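Local coordinates for protein luciferase-like enzymeAMP-CoA-ligase (Zophobas atratus, PDB 4W8O) that probably activates carboxylic acids with ATP and joins them to coenzyme A, as a luciferase-like member of the AMP-forming ligase family from a nonluminescent beetle, at residues 210-214 against 329-335; 296-301 against 319-323; 202-206 against 228-232; 215-221 against 262-268. One frame throughout, in Å; residues are numbered along the deposited sequence.

Contact 1. Residues 210-214 against 329-335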
loop_
_atom_site.group_PDB
_atom_site.type_symbol
_atom_site.label_atom_id
_atom_site.label_comp_id
_atom_site.label_asym_id
_atom_site.label_seq_id
_atom_site.Cartn_x
_atom_site.Cartn_y
_atom_site.Cartn_z
ATOM N N PHE A 210 -10.661 -3.962 3.159
ATOM C CA PHE A 210 -11.646 -4.930 2.684
ATOM C C PHE A 210 -13.072 -4.568 3.127
ATOM O O PHE A 210 -14.000 -4.605 2.319
ATOM C CB PHE A 210 -11.289 -6.342 3.160
ATOM C CG PHE A 210 -12.331 -7.374 2.833
ATOM C CD1 PHE A 210 -12.425 -7.901 1.556
ATOM C CD2 PHE A 210 -13.221 -7.816 3.803
ATOM C CE1 PHE A 210 -13.389 -8.847 1.245
ATOM C CE2 PHE A 210 -14.187 -8.765 3.504
ATOM C CZ PHE A 210 -14.267 -9.284 2.223
ATOM N N TYR A 211 -13.242 -4.200 4.397
ATOM C CA TYR A 211 -14.566 -3.815 4.907
ATOM C C TYR A 211 -15.038 -2.428 4.456
ATOM O O TYR A 211 -16.181 -2.057 4.711
ATOM C CB TYR A 211 -14.641 -3.969 6.430
ATOM C CG TYR A 211 -14.701 -5.427 6.810
ATOM C CD1 TYR A 211 -15.848 -6.178 6.561
ATOM C CD2 TYR A 211 -13.599 -6.069 7.359
ATOM C CE1 TYR A 211 -15.904 -7.525 6.878
ATOM C CE2 TYR A 211 -13.642 -7.415 7.682
ATOM C CZ TYR A 211 -14.797 -8.137 7.437
ATOM O OH TYR A 211 -14.844 -9.467 7.745
ATOM N N CYS A 212 -14.176 -1.672 3.781
ATOM C CA CYS A 212 -14.615 -0.440 3.117
ATOM C C CYS A 212 -15.575 -0.770 1.981
ATOM O O CYS A 212 -16.360 0.078 1.566
ATOM C CB CYS A 212 -13.430 0.374 2.597
ATOM S SG CYS A 212 -12.513 1.221 3.902
ATOM N N GLY A 213 -15.487 -1.999 1.475
ATOM C CA GLY A 213 -16.525 -2.569 0.625
ATOM C C GLY A 213 -16.323 -2.439 -0.869
ATOM O O GLY A 213 -17.136 -2.944 -1.640
ATOM N N TYR A 214 -15.245 -1.785 -1.294
ATOM C CA TYR A 214 -15.037 -1.559 -2.720
ATOM C C TYR A 214 -14.519 -2.803 -3.448
ATOM O O TYR A 214 -13.844 -3.649 -2.868
ATOM C CB TYR A 214 -14.147 -0.329 -2.980
ATOM C CG TYR A 214 -12.778 -0.359 -2.335
ATOM C CD1 TYR A 214 -11.718 -1.015 -2.942
ATOM C CD2 TYR A 214 -12.544 0.296 -1.132
ATOM C CE1 TYR A 214 -10.465 -1.038 -2.356
ATOM C CE2 TYR A 214 -11.298 0.273 -0.535
ATOM C CZ TYR A 214 -10.261 -0.396 -1.153
ATOM O OH TYR A 214 -9.016 -0.419 -0.581
ATOM N N LEU A 329 -6.151 3.508 5.149
ATOM C CA LEU A 329 -7.324 4.247 4.696
ATOM C C LEU A 329 -8.129 4.802 5.875
ATOM O O LEU A 329 -8.475 4.068 6.794
ATOM C CB LEU A 329 -8.192 3.326 3.834
ATOM C CG LEU A 329 -9.257 3.931 2.927
ATOM C CD1 LEU A 329 -8.729 5.092 2.107
ATOM C CD2 LEU A 329 -9.791 2.836 2.012
ATOM N N LEU A 330 -8.410 6.104 5.835
ATOM C CA LEU A 330 -9.051 6.820 6.940
ATOM C C LEU A 330 -10.484 7.233 6.638
ATOM O O LEU A 330 -11.349 7.190 7.518
ATOM C CB LEU A 330 -8.239 8.065 7.295
ATOM C CG LEU A 330 -6.933 7.790 8.032
ATOM C CD1 LEU A 330 -6.210 9.103 8.295
ATOM C CD2 LEU A 330 -7.197 7.019 9.326
ATOM N N SER A 331 -10.730 7.679 5.413
ATOM C CA SER A 331 -12.092 7.963 4.987
ATOM C C SER A 331 -12.291 7.625 3.528
ATOM O O SER A 331 -11.372 7.755 2.717
ATOM C CB SER A 331 -12.466 9.421 5.274
ATOM O OG SER A 331 -11.627 10.323 4.579
ATOM N N ILE A 332 -13.506 7.182 3.221
ATOM C CA ILE A 332 -13.918 6.778 1.877
ATOM C C ILE A 332 -15.422 6.469 1.914
ATOM O O ILE A 332 -15.942 6.090 2.958
ATOM C CB ILE A 332 -13.136 5.535 1.390
ATOM C CG1 ILE A 332 -13.437 5.237 -0.081
ATOM C CG2 ILE A 332 -13.456 4.325 2.252
ATOM C CD1 ILE A 332 -12.396 4.361 -0.750
ATOM N N PHE A 333 -16.120 6.630 0.793
ATOM C CA PHE A 333 -17.537 6.238 0.736
ATOM C C PHE A 333 -17.682 4.736 0.490
ATOM O O PHE A 333 -16.998 4.166 -0.364
ATOM C CB PHE A 333 -18.288 6.987 -0.370
ATOM C CG PHE A 333 -18.654 8.402 -0.016
ATOM C CD1 PHE A 333 -19.406 8.680 1.119
ATOM C CD2 PHE A 333 -18.278 9.457 -0.842
ATOM C CE1 PHE A 333 -19.758 9.982 1.438
ATOM C CE2 PHE A 333 -18.627 10.764 -0.526
ATOM C CZ PHE A 333 -19.368 11.027 0.618
ATOM N N HIS A 334 -18.573 4.103 1.247
ATOM C CA HIS A 334 -18.954 2.719 0.989
ATOM C C HIS A 334 -19.773 2.644 -0.318
ATOM O O HIS A 334 -20.721 3.414 -0.494
ATOM C CB HIS A 334 -19.771 2.171 2.158
ATOM C CG HIS A 334 -19.941 0.686 2.126
ATOM N ND1 HIS A 334 -20.807 0.061 1.260
ATOM C CD2 HIS A 334 -19.344 -0.299 2.836
ATOM C CE1 HIS A 334 -20.751 -1.245 1.445
ATOM N NE2 HIS A 334 -19.865 -1.491 2.392
ATOM N N PRO A 335 -19.412 1.723 -1.237
ATOM C CA PRO A 335 -20.068 1.671 -2.553
ATOM C C PRO A 335 -21.593 1.561 -2.510
ATOM O O PRO A 335 -22.272 2.300 -3.219
ATOM C CB PRO A 335 -19.467 0.416 -3.201
ATOM C CG PRO A 335 -18.163 0.228 -2.529
ATOM C CD PRO A 335 -18.360 0.698 -1.118
HETATM O O HOH W 1 -18.681 -3.835 3.366
#
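The Cys212 side chain lies over the apolar side chains of Leu329 and Ile332. Its SG is 3.7 Å from Leu329 CD2 and 3.6 Å from Ile332 CG2. Tyr214 extends the same patch. Its CE2 is 3.9 Å from Leu329 CD2, which sits at the ring edge, and its CD2 is 4.1 Å from Ile332 CD1. Strand 328-332 thus packs against the turn that follows helix 199-211. Gly213, with positive phi, is the first residue after the helix to leave helical angles. Gly213 N donates to Phe210 O at 3.1 Å, three residues back. A CB on Gly213 would clash with His334 NE2 and with the carbonyl O of Cys212. Cys212 O lies 3.3 Å from His334 CD2 and 3.4 Å from Pro335 CD, and Pro335 CG is 3.6 Å from Tyr214 CA. A classic beta bulge at Leu330 and Ser331, opposite Tyr322, shapes the strand. Tyr214 and Leu329 line the pocket that holds a polyether molecule, probably from the crystallisation liquor. One water bridges the segments, 2.8 Å from His334 NE2 and donating a weak bond of 3.3 Å to Tyr211 O. The contact therefore rests on apolar packing, with no direct hydrogen bond and one weakly held water between the segments.

Contact 2. Residues 296-301 against 319-323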
loop_
_atom_site.group_PDB
_atom_site.type_symbol
_atom_site.label_atom_id
_atom_site.label_comp_id
_atom_site.label_asym_id
_atom_site.label_seq_id
_atom_site.Cartn_x
_atom_site.Cartn_y
_atom_site.Cartn_z
ATOM N N THR A 296 -9.206 6.636 -6.010
ATOM C CA THR A 296 -8.310 7.756 -6.152
ATOM C C THR A 296 -8.242 8.543 -4.863
ATOM O O THR A 296 -8.983 8.279 -3.922
ATOM C CB THR A 296 -8.731 8.643 -7.355
ATOM O OG1 THR A 296 -7.659 9.523 -7.710
ATOM C CG2 THR A 296 -10.002 9.456 -7.040
ATOM N N GLY A 297 -7.318 9.488 -4.823
ATOM C CA GLY A 297 -7.150 10.382 -3.682
ATOM C C GLY A 297 -5.705 10.813 -3.626
ATOM O O GLY A 297 -4.895 10.361 -4.442
ATOM N N GLY A 298 -5.381 11.676 -2.667
ATOM C CA GLY A 298 -4.001 12.103 -2.441
ATOM C C GLY A 298 -3.761 13.543 -2.823
ATOM O O GLY A 298 -2.921 14.217 -2.229
ATOM N N THR A 299 -4.471 14.002 -3.843
ATOM C CA THR A 299 -4.551 15.419 -4.174
ATOM C C THR A 299 -6.027 15.657 -4.498
ATOM O O THR A 299 -6.767 14.694 -4.670
ATOM C CB THR A 299 -3.631 15.776 -5.367
ATOM O OG1 THR A 299 -3.947 14.944 -6.489
ATOM C CG2 THR A 299 -2.167 15.583 -4.995
ATOM N N PRO A 300 -6.468 16.923 -4.563
ATOM C CA PRO A 300 -7.900 17.174 -4.769
ATOM C C PRO A 300 -8.381 16.911 -6.199
ATOM O O PRO A 300 -7.616 17.081 -7.149
ATOM C CB PRO A 300 -8.045 18.659 -4.427
ATOM C CG PRO A 300 -6.706 19.241 -4.716
ATOM C CD PRO A 300 -5.709 18.174 -4.374
ATOM N N MET A 301 -9.639 16.489 -6.339
ATOM C CA MET A 301 -10.254 16.297 -7.649
ATOM C C MET A 301 -11.410 17.265 -7.874
ATOM O O MET A 301 -12.312 17.360 -7.049
ATOM C CB MET A 301 -10.779 14.875 -7.812
ATOM C CG MET A 301 -11.445 14.661 -9.165
ATOM S SD MET A 301 -11.860 12.955 -9.519
ATOM C CE MET A 301 -10.229 12.294 -9.863
ATOM N N LEU A 319 -14.446 6.528 -6.396
ATOM C CA LEU A 319 -14.286 6.611 -4.945
ATOM C C LEU A 319 -13.014 7.368 -4.586
ATOM O O LEU A 319 -11.908 6.846 -4.734
ATOM C CB LEU A 319 -14.260 5.211 -4.324
ATOM C CG LEU A 319 -15.529 4.359 -4.453
ATOM C CD1 LEU A 319 -15.343 3.033 -3.726
ATOM C CD2 LEU A 319 -16.760 5.079 -3.921
ATOM N N PHE A 320 -13.191 8.602 -4.117
ATOM C CA PHE A 320 -12.096 9.445 -3.679
ATOM C C PHE A 320 -11.902 9.230 -2.190
ATOM O O PHE A 320 -12.792 9.545 -1.408
ATOM C CB PHE A 320 -12.422 10.917 -3.967
ATOM C CG PHE A 320 -11.287 11.867 -3.683
ATOM C CD1 PHE A 320 -11.011 12.281 -2.385
ATOM C CD2 PHE A 320 -10.508 12.363 -4.712
ATOM C CE1 PHE A 320 -9.969 13.156 -2.127
ATOM C CE2 PHE A 320 -9.477 13.243 -4.460
ATOM C CZ PHE A 320 -9.207 13.643 -3.167
ATOM N N GLY A 321 -10.741 8.699 -1.806
ATOM C CA GLY A 321 -10.431 8.407 -0.407
ATOM C C GLY A 321 -9.301 9.238 0.176
ATOM O O GLY A 321 -8.667 10.050 -0.522
ATOM N N TYR A 322 -9.055 9.016 1.467
ATOM C CA TYR A 322 -8.039 9.731 2.233
ATOM C C TYR A 322 -7.326 8.757 3.164
ATOM O O TYR A 322 -7.964 8.007 3.901
ATOM C CB TYR A 322 -8.719 10.822 3.044
ATOM C CG TYR A 322 -7.887 11.484 4.119
ATOM C CD1 TYR A 322 -6.688 12.120 3.814
ATOM C CD2 TYR A 322 -8.341 11.536 5.434
ATOM C CE1 TYR A 322 -5.942 12.755 4.797
ATOM C CE2 TYR A 322 -7.601 12.163 6.422
ATOM C CZ TYR A 322 -6.407 12.771 6.099
ATOM O OH TYR A 322 -5.690 13.400 7.086
ATOM N N GLY A 323 -6.004 8.764 3.131
ATOM C CA GLY A 323 -5.232 7.896 4.007
ATOM C C GLY A 323 -3.777 8.278 4.051
ATOM O O GLY A 323 -3.347 9.204 3.386
HETATM O O HOH W 2 -6.840 12.012 -0.584
#
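This is a parallel strand pairing in the mixed sheet of the AMP-binding fold. It joins the two strands of a beta-alpha-beta unit, strand 293-297, helix 303-312 and strand 317-324. Thr296 pairs with Phe320, their CA atoms 4.8 Å apart. Thr296 N donates to Leu319 O at 3.0 Å, and Gly321 N donates to Thr296 O at 2.8 Å. The Thr296 hydroxyl bonds to Val269 O in the neighbouring part of the fold. Beyond this pairing the chain curls around the Phe320 ring. Gly297 CA sits over the ring face in a CH-pi contact, 3.9 Å from the centroid. Thr299 O lies at the ring edge, and Met301 CB is 3.9 Å from Phe320 CE2. The backbone angles of Gly297 suit glycine, and a CB there would collide with Gly321 O. Thr296, Gly321 and Gly323 line the pocket that holds the polyether. Where the strands part, a water accepts from Gly298 N at 2.6 Å and donates to Gly321 O at 2.7 Å.

Contact 3. Residues 202-206 against 228-232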
loop_
_atom_site.group_PDB
_atom_site.type_symbol
_atom_site.label_atom_id
_atom_site.label_comp_id
_atom_site.label_asym_id
_atom_site.label_seq_id
_atom_site.Cartn_x
_atom_site.Cartn_y
_atom_site.Cartn_z
ATOM N N PHE A 202 -0.425 -3.925 10.229
ATOM C CA PHE A 202 -0.490 -3.964 8.774
ATOM C C PHE A 202 -1.670 -4.799 8.292
ATOM O O PHE A 202 -2.365 -4.416 7.349
ATOM C CB PHE A 202 0.795 -4.477 8.118
ATOM C CG PHE A 202 0.802 -4.259 6.629
ATOM C CD1 PHE A 202 0.968 -2.984 6.111
ATOM C CD2 PHE A 202 0.568 -5.302 5.753
ATOM C CE1 PHE A 202 0.939 -2.754 4.743
ATOM C CE2 PHE A 202 0.538 -5.083 4.391
ATOM C CZ PHE A 202 0.717 -3.807 3.882
ATOM N N LEU A 203 -1.897 -5.940 8.931
ATOM C CA LEU A 203 -3.035 -6.768 8.576
ATOM C C LEU A 203 -4.372 -6.047 8.803
ATOM O O LEU A 203 -5.347 -6.326 8.097
ATOM C CB LEU A 203 -2.989 -8.104 9.324
ATOM C CG LEU A 203 -1.969 -9.083 8.725
ATOM C CD1 LEU A 203 -1.837 -10.320 9.595
ATOM C CD2 LEU A 203 -2.359 -9.470 7.303
ATOM N N GLN A 204 -4.421 -5.115 9.757
ATOM C CA GLN A 204 -5.626 -4.294 9.927
ATOM C C GLN A 204 -5.761 -3.210 8.868
ATOM O O GLN A 204 -6.877 -2.852 8.501
ATOM C CB GLN A 204 -5.730 -3.713 11.338
ATOM C CG GLN A 204 -6.127 -4.748 12.383
ATOM C CD GLN A 204 -7.322 -5.610 11.951
ATOM O OE1 GLN A 204 -8.442 -5.114 11.820
ATOM N NE2 GLN A 204 -7.079 -6.900 11.717
ATOM N N ILE A 205 -4.646 -2.690 8.359
ATOM C CA ILE A 205 -4.728 -1.801 7.200
ATOM C C ILE A 205 -5.422 -2.561 6.064
ATOM O O ILE A 205 -6.314 -2.031 5.400
ATOM C CB ILE A 205 -3.346 -1.314 6.718
ATOM C CG1 ILE A 205 -2.750 -0.352 7.747
ATOM C CG2 ILE A 205 -3.476 -0.639 5.352
ATOM C CD1 ILE A 205 -1.304 0.020 7.503
ATOM N N VAL A 206 -4.992 -3.804 5.859
ATOM C CA VAL A 206 -5.509 -4.650 4.797
ATOM C C VAL A 206 -6.972 -5.035 5.057
ATOM O O VAL A 206 -7.812 -4.926 4.168
ATOM C CB VAL A 206 -4.657 -5.934 4.640
ATOM C CG1 VAL A 206 -5.323 -6.909 3.684
ATOM C CG2 VAL A 206 -3.250 -5.584 4.163
ATOM N N ILE A 228 2.529 3.036 0.252
ATOM C CA ILE A 228 1.506 2.328 1.013
ATOM C C ILE A 228 0.451 1.698 0.101
ATOM O O ILE A 228 0.046 0.572 0.323
ATOM C CB ILE A 228 0.849 3.259 2.062
ATOM C CG1 ILE A 228 -0.147 2.504 2.955
ATOM C CG2 ILE A 228 0.146 4.427 1.396
ATOM C CD1 ILE A 228 0.483 1.510 3.895
ATOM N N THR A 229 0.018 2.405 -0.936
ATOM C CA THR A 229 -1.013 1.867 -1.829
ATOM C C THR A 229 -0.567 0.582 -2.540
ATOM O O THR A 229 -1.350 -0.365 -2.677
ATOM C CB THR A 229 -1.446 2.900 -2.871
ATOM O OG1 THR A 229 -0.286 3.415 -3.539
ATOM C CG2 THR A 229 -2.186 4.042 -2.202
ATOM N N GLY A 230 0.679 0.543 -2.998
ATOM C CA GLY A 230 1.212 -0.668 -3.614
ATOM C C GLY A 230 1.124 -1.878 -2.681
ATOM O O GLY A 230 0.581 -2.919 -3.045
ATOM N N MET A 231 1.667 -1.725 -1.477
ATOM C CA MET A 231 1.698 -2.803 -0.488
ATOM C C MET A 231 0.306 -3.162 0.007
ATOM O O MET A 231 -0.000 -4.342 0.179
ATOM C CB MET A 231 2.575 -2.408 0.716
ATOM C CG MET A 231 4.066 -2.471 0.443
ATOM S SD MET A 231 4.632 -4.156 0.132
ATOM C CE MET A 231 4.372 -4.929 1.726
ATOM N N ALA A 232 -0.530 -2.151 0.249
ATOM C CA ALA A 232 -1.890 -2.395 0.717
ATOM C C ALA A 232 -2.746 -3.107 -0.355
ATOM O O ALA A 232 -3.567 -3.976 -0.020
ATOM C CB ALA A 232 -2.546 -1.103 1.187
#
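Phe202 is the main bump. Its ring reaches from helix 199-211 and meets helix 228-239 edge-on. The tip, Phe202 CZ, rests on the helix at Met231 and Ala232, 3.9 Å from Met231 CB, and Phe202 CE1 faces Ile228 CD1 at 4.4 Å. Phe202 CZ is also 3.8 Å from Met231 O, so the ring edge reaches the helix backbone. Ile205, whose CA-to-CB bond points at the other helix, fills the neighbouring space. Its CD1 is 4.3 Å from Ile228 CD1, and its CG2 is 4.3 Å from Ala232 CB. This is a nearly perpendicular helix crossing inside the AMP-binding fold. The axes of the two short segments cross at -83°, with a closest approach of 10.9 Å. The backbones draw closest at Val206 and Ala232, with CA atoms 5.9 Å apart, where alanine adds little bulk. Phe183 of strand 179-184 touches Phe202, Ile228 and Met231. Ile228, Thr229 and Ala232 line the polyether pocket. Val206 CG2 makes a looser touch, 4.5 Å from Ala232 O.

Contact 4. Residues 215-221 against 262-268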
loop_
_atom_site.group_PDB
_atom_site.type_symbol
_atom_site.label_atom_id
_atom_site.label_comp_id
_atom_site.label_asym_id
_atom_site.label_seq_id
_atom_site.Cartn_x
_atom_site.Cartn_y
_atom_site.Cartn_z
ATOM N N ASP A 215 -14.856 -2.887 -4.732
ATOM C CA ASP A 215 -14.557 -4.039 -5.583
ATOM C C ASP A 215 -13.069 -4.073 -5.951
ATOM O O ASP A 215 -12.542 -3.085 -6.467
ATOM C CB ASP A 215 -15.418 -3.931 -6.851
ATOM C CG ASP A 215 -15.450 -5.208 -7.670
ATOM O OD1 ASP A 215 -14.527 -6.041 -7.563
ATOM O OD2 ASP A 215 -16.409 -5.374 -8.449
ATOM N N CYS A 216 -12.410 -5.207 -5.686
ATOM C CA CYS A 216 -10.984 -5.411 -5.988
ATOM C C CYS A 216 -10.719 -6.698 -6.782
ATOM O O CYS A 216 -9.570 -7.135 -6.865
ATOM C CB CYS A 216 -10.166 -5.511 -4.692
ATOM S SG CYS A 216 -9.892 -3.969 -3.808
ATOM N N ARG A 217 -11.759 -7.312 -7.347
ATOM C CA ARG A 217 -11.614 -8.643 -7.951
ATOM C C ARG A 217 -10.523 -8.678 -9.026
ATOM O O ARG A 217 -9.759 -9.636 -9.127
ATOM C CB ARG A 217 -12.942 -9.116 -8.535
ATOM C CG ARG A 217 -13.998 -9.437 -7.483
ATOM C CD ARG A 217 -15.355 -9.674 -8.120
ATOM N NE ARG A 217 -15.835 -8.475 -8.805
ATOM C CZ ARG A 217 -16.828 -8.442 -9.685
ATOM N NH1 ARG A 217 -17.490 -9.549 -10.005
ATOM N NH2 ARG A 217 -17.169 -7.288 -10.244
ATOM N N SER A 218 -10.455 -7.621 -9.819
ATOM C CA SER A 218 -9.359 -7.438 -10.751
ATOM C C SER A 218 -8.943 -5.956 -10.749
ATOM O O SER A 218 -9.584 -5.109 -11.387
ATOM C CB SER A 218 -9.779 -7.913 -12.140
ATOM O OG SER A 218 -8.639 -8.033 -12.965
ATOM N N ILE A 219 -7.874 -5.655 -10.010
ATOM C CA ILE A 219 -7.475 -4.270 -9.753
ATOM C C ILE A 219 -6.137 -3.922 -10.409
ATOM O O ILE A 219 -5.151 -4.633 -10.242
ATOM C CB ILE A 219 -7.446 -3.937 -8.239
ATOM C CG1 ILE A 219 -7.050 -2.465 -8.024
ATOM C CG2 ILE A 219 -6.504 -4.861 -7.474
ATOM C CD1 ILE A 219 -7.286 -1.952 -6.618
ATOM N N LEU A 220 -6.133 -2.826 -11.167
ATOM C CA LEU A 220 -4.932 -2.305 -11.822
ATOM C C LEU A 220 -4.341 -1.179 -10.982
ATOM O O LEU A 220 -5.076 -0.363 -10.420
ATOM C CB LEU A 220 -5.265 -1.783 -13.227
ATOM C CG LEU A 220 -4.179 -1.058 -14.038
ATOM C CD1 LEU A 220 -2.955 -1.934 -14.259
ATOM C CD2 LEU A 220 -4.734 -0.604 -15.381
ATOM N N HIS A 221 -3.015 -1.135 -10.887
ATOM C CA HIS A 221 -2.358 0.025 -10.308
ATOM C C HIS A 221 -0.997 0.247 -10.937
ATOM O O HIS A 221 -0.456 -0.628 -11.612
ATOM C CB HIS A 221 -2.236 -0.131 -8.796
ATOM C CG HIS A 221 -1.191 -1.109 -8.382
ATOM N ND1 HIS A 221 0.008 -0.724 -7.823
ATOM C CD2 HIS A 221 -1.148 -2.457 -8.476
ATOM C CE1 HIS A 221 0.739 -1.796 -7.577
ATOM N NE2 HIS A 221 0.061 -2.858 -7.968
ATOM N N TYR A 262 -8.272 -7.416 -19.822
ATOM C CA TYR A 262 -8.271 -8.257 -18.621
ATOM C C TYR A 262 -9.603 -8.212 -17.875
ATOM O O TYR A 262 -9.755 -8.872 -16.851
ATOM C CB TYR A 262 -7.112 -7.859 -17.697
ATOM C CG TYR A 262 -5.768 -7.958 -18.386
ATOM C CD1 TYR A 262 -5.258 -9.192 -18.769
ATOM C CD2 TYR A 262 -5.021 -6.819 -18.680
ATOM C CE1 TYR A 262 -4.036 -9.299 -19.413
ATOM C CE2 TYR A 262 -3.798 -6.913 -19.326
ATOM C CZ TYR A 262 -3.312 -8.153 -19.693
ATOM O OH TYR A 262 -2.102 -8.263 -20.338
ATOM N N LYS A 263 -10.565 -7.451 -18.397
ATOM C CA LYS A 263 -11.873 -7.295 -17.763
ATOM C C LYS A 263 -11.716 -6.786 -16.339
ATOM O O LYS A 263 -12.249 -7.363 -15.396
ATOM C CB LYS A 263 -12.651 -8.613 -17.787
ATOM C CG LYS A 263 -12.759 -9.231 -19.170
ATOM C CD LYS A 263 -13.641 -10.467 -19.149
ATOM C CE LYS A 263 -13.423 -11.326 -20.383
ATOM N NZ LYS A 263 -13.806 -10.619 -21.634
ATOM N N LEU A 264 -10.979 -5.691 -16.199
ATOM C CA LEU A 264 -10.703 -5.114 -14.893
ATOM C C LEU A 264 -11.983 -4.595 -14.260
ATOM O O LEU A 264 -12.853 -4.062 -14.944
ATOM C CB LEU A 264 -9.699 -3.958 -15.001
ATOM C CG LEU A 264 -8.323 -4.260 -15.595
ATOM C CD1 LEU A 264 -7.518 -2.970 -15.695
ATOM C CD2 LEU A 264 -7.595 -5.314 -14.764
ATOM N N THR A 265 -12.077 -4.758 -12.949
ATOM C CA THR A 265 -13.176 -4.242 -12.161
ATOM C C THR A 265 -12.787 -2.956 -11.459
ATOM O O THR A 265 -13.666 -2.201 -11.041
ATOM C CB THR A 265 -13.585 -5.242 -11.065
ATOM O OG1 THR A 265 -12.487 -5.449 -10.160
ATOM C CG2 THR A 265 -14.002 -6.561 -11.676
ATOM N N SER A 266 -11.480 -2.713 -11.303
ATOM C CA SER A 266 -11.014 -1.571 -10.530
ATOM C C SER A 266 -9.674 -1.035 -11.003
ATOM O O SER A 266 -8.924 -1.701 -11.715
ATOM C CB SER A 266 -10.880 -1.933 -9.048
ATOM O OG SER A 266 -11.519 -3.157 -8.745
ATOM N N LEU A 267 -9.371 0.171 -10.547
ATOM C CA LEU A 267 -8.108 0.805 -10.826
ATOM C C LEU A 267 -7.834 1.826 -9.732
ATOM O O LEU A 267 -8.734 2.580 -9.353
ATOM C CB LEU A 267 -8.180 1.471 -12.205
ATOM C CG LEU A 267 -7.389 2.740 -12.485
ATOM C CD1 LEU A 267 -5.904 2.424 -12.531
ATOM C CD2 LEU A 267 -7.860 3.332 -13.806
ATOM N N PHE A 268 -6.610 1.834 -9.197
ATOM C CA PHE A 268 -6.177 2.946 -8.361
ATOM C C PHE A 268 -5.172 3.796 -9.126
ATOM O O PHE A 268 -4.251 3.271 -9.742
ATOM C CB PHE A 268 -5.551 2.510 -7.042
ATOM C CG PHE A 268 -4.853 3.639 -6.337
ATOM C CD1 PHE A 268 -5.581 4.588 -5.634
ATOM C CD2 PHE A 268 -3.483 3.805 -6.448
ATOM C CE1 PHE A 268 -4.947 5.656 -5.023
ATOM C CE2 PHE A 268 -2.843 4.870 -5.838
ATOM C CZ PHE A 268 -3.575 5.798 -5.128
#
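Strands 218-221 and 266-268 run side by side and parallel in one of the mixed sheets of the AMP-binding fold. Ile219 pairs with Ser266 and Leu220 with Leu267. Ser218 O accepts twice, from Thr265 N at 3.0 Å and from Ser266 N at 3.1 Å. Further along, Leu220 N donates to Ser266 O at 3.1 Å, and Phe268 N donates to Leu220 O at 2.9 Å. Before the strands, side chains take over. Thr265 OG1 accepts from Ser218 N at 3.0 Å and donates to Ser266 OG at 2.9 Å. Asp215 OD1 accepts from Arg217 N at 3.1 Å, which makes an Asx turn. The same carboxylate holds the Arg217 side chain in a salt bridge, with Arg217 NH2 2.7 Å from Asp215 OD2. Arg217 NE donates to Asp215 OD1 at 3.0 Å. On the other strand edge, Ile219 makes backbone hydrogen bonds with Thr243 and Val245 of strand 243-246. His221 has both ring nitrogens bonded, ND1 to Thr223 OG1 and NE2 to Arg244 NH1. Phe268 lines the polyether pocket. The shortest bond lies at the entry to the strands, where Ser266 OG donates to Asp215 O at only 2.5 Å.

Contacts 1, 2 and 4 reach one mixed sheet, where strands 218-221, 266-268, 293-297, 317-324 and 328-332 follow in that order. Contact 3 packs helix 199-211, which also leads into contact 1, against helix 228-239. Along the chain, contacts 2 and 4 fall within the span of contact 1, contact 4 first, while contact 3 alternates with contacts 1 and 4. The centres of contacts 1 and 2 are about 12 Å apart. Those of contacts 3 and 4 are about 17 Å apart. Tyr322 joins contact 2 to contact 1 by probable backbone hydrogen bonds. Phe268 of contact 4 packs on Thr296 and Thr229. All four supply residues to the polyether pocket, so helices and sheet together shape one cavity.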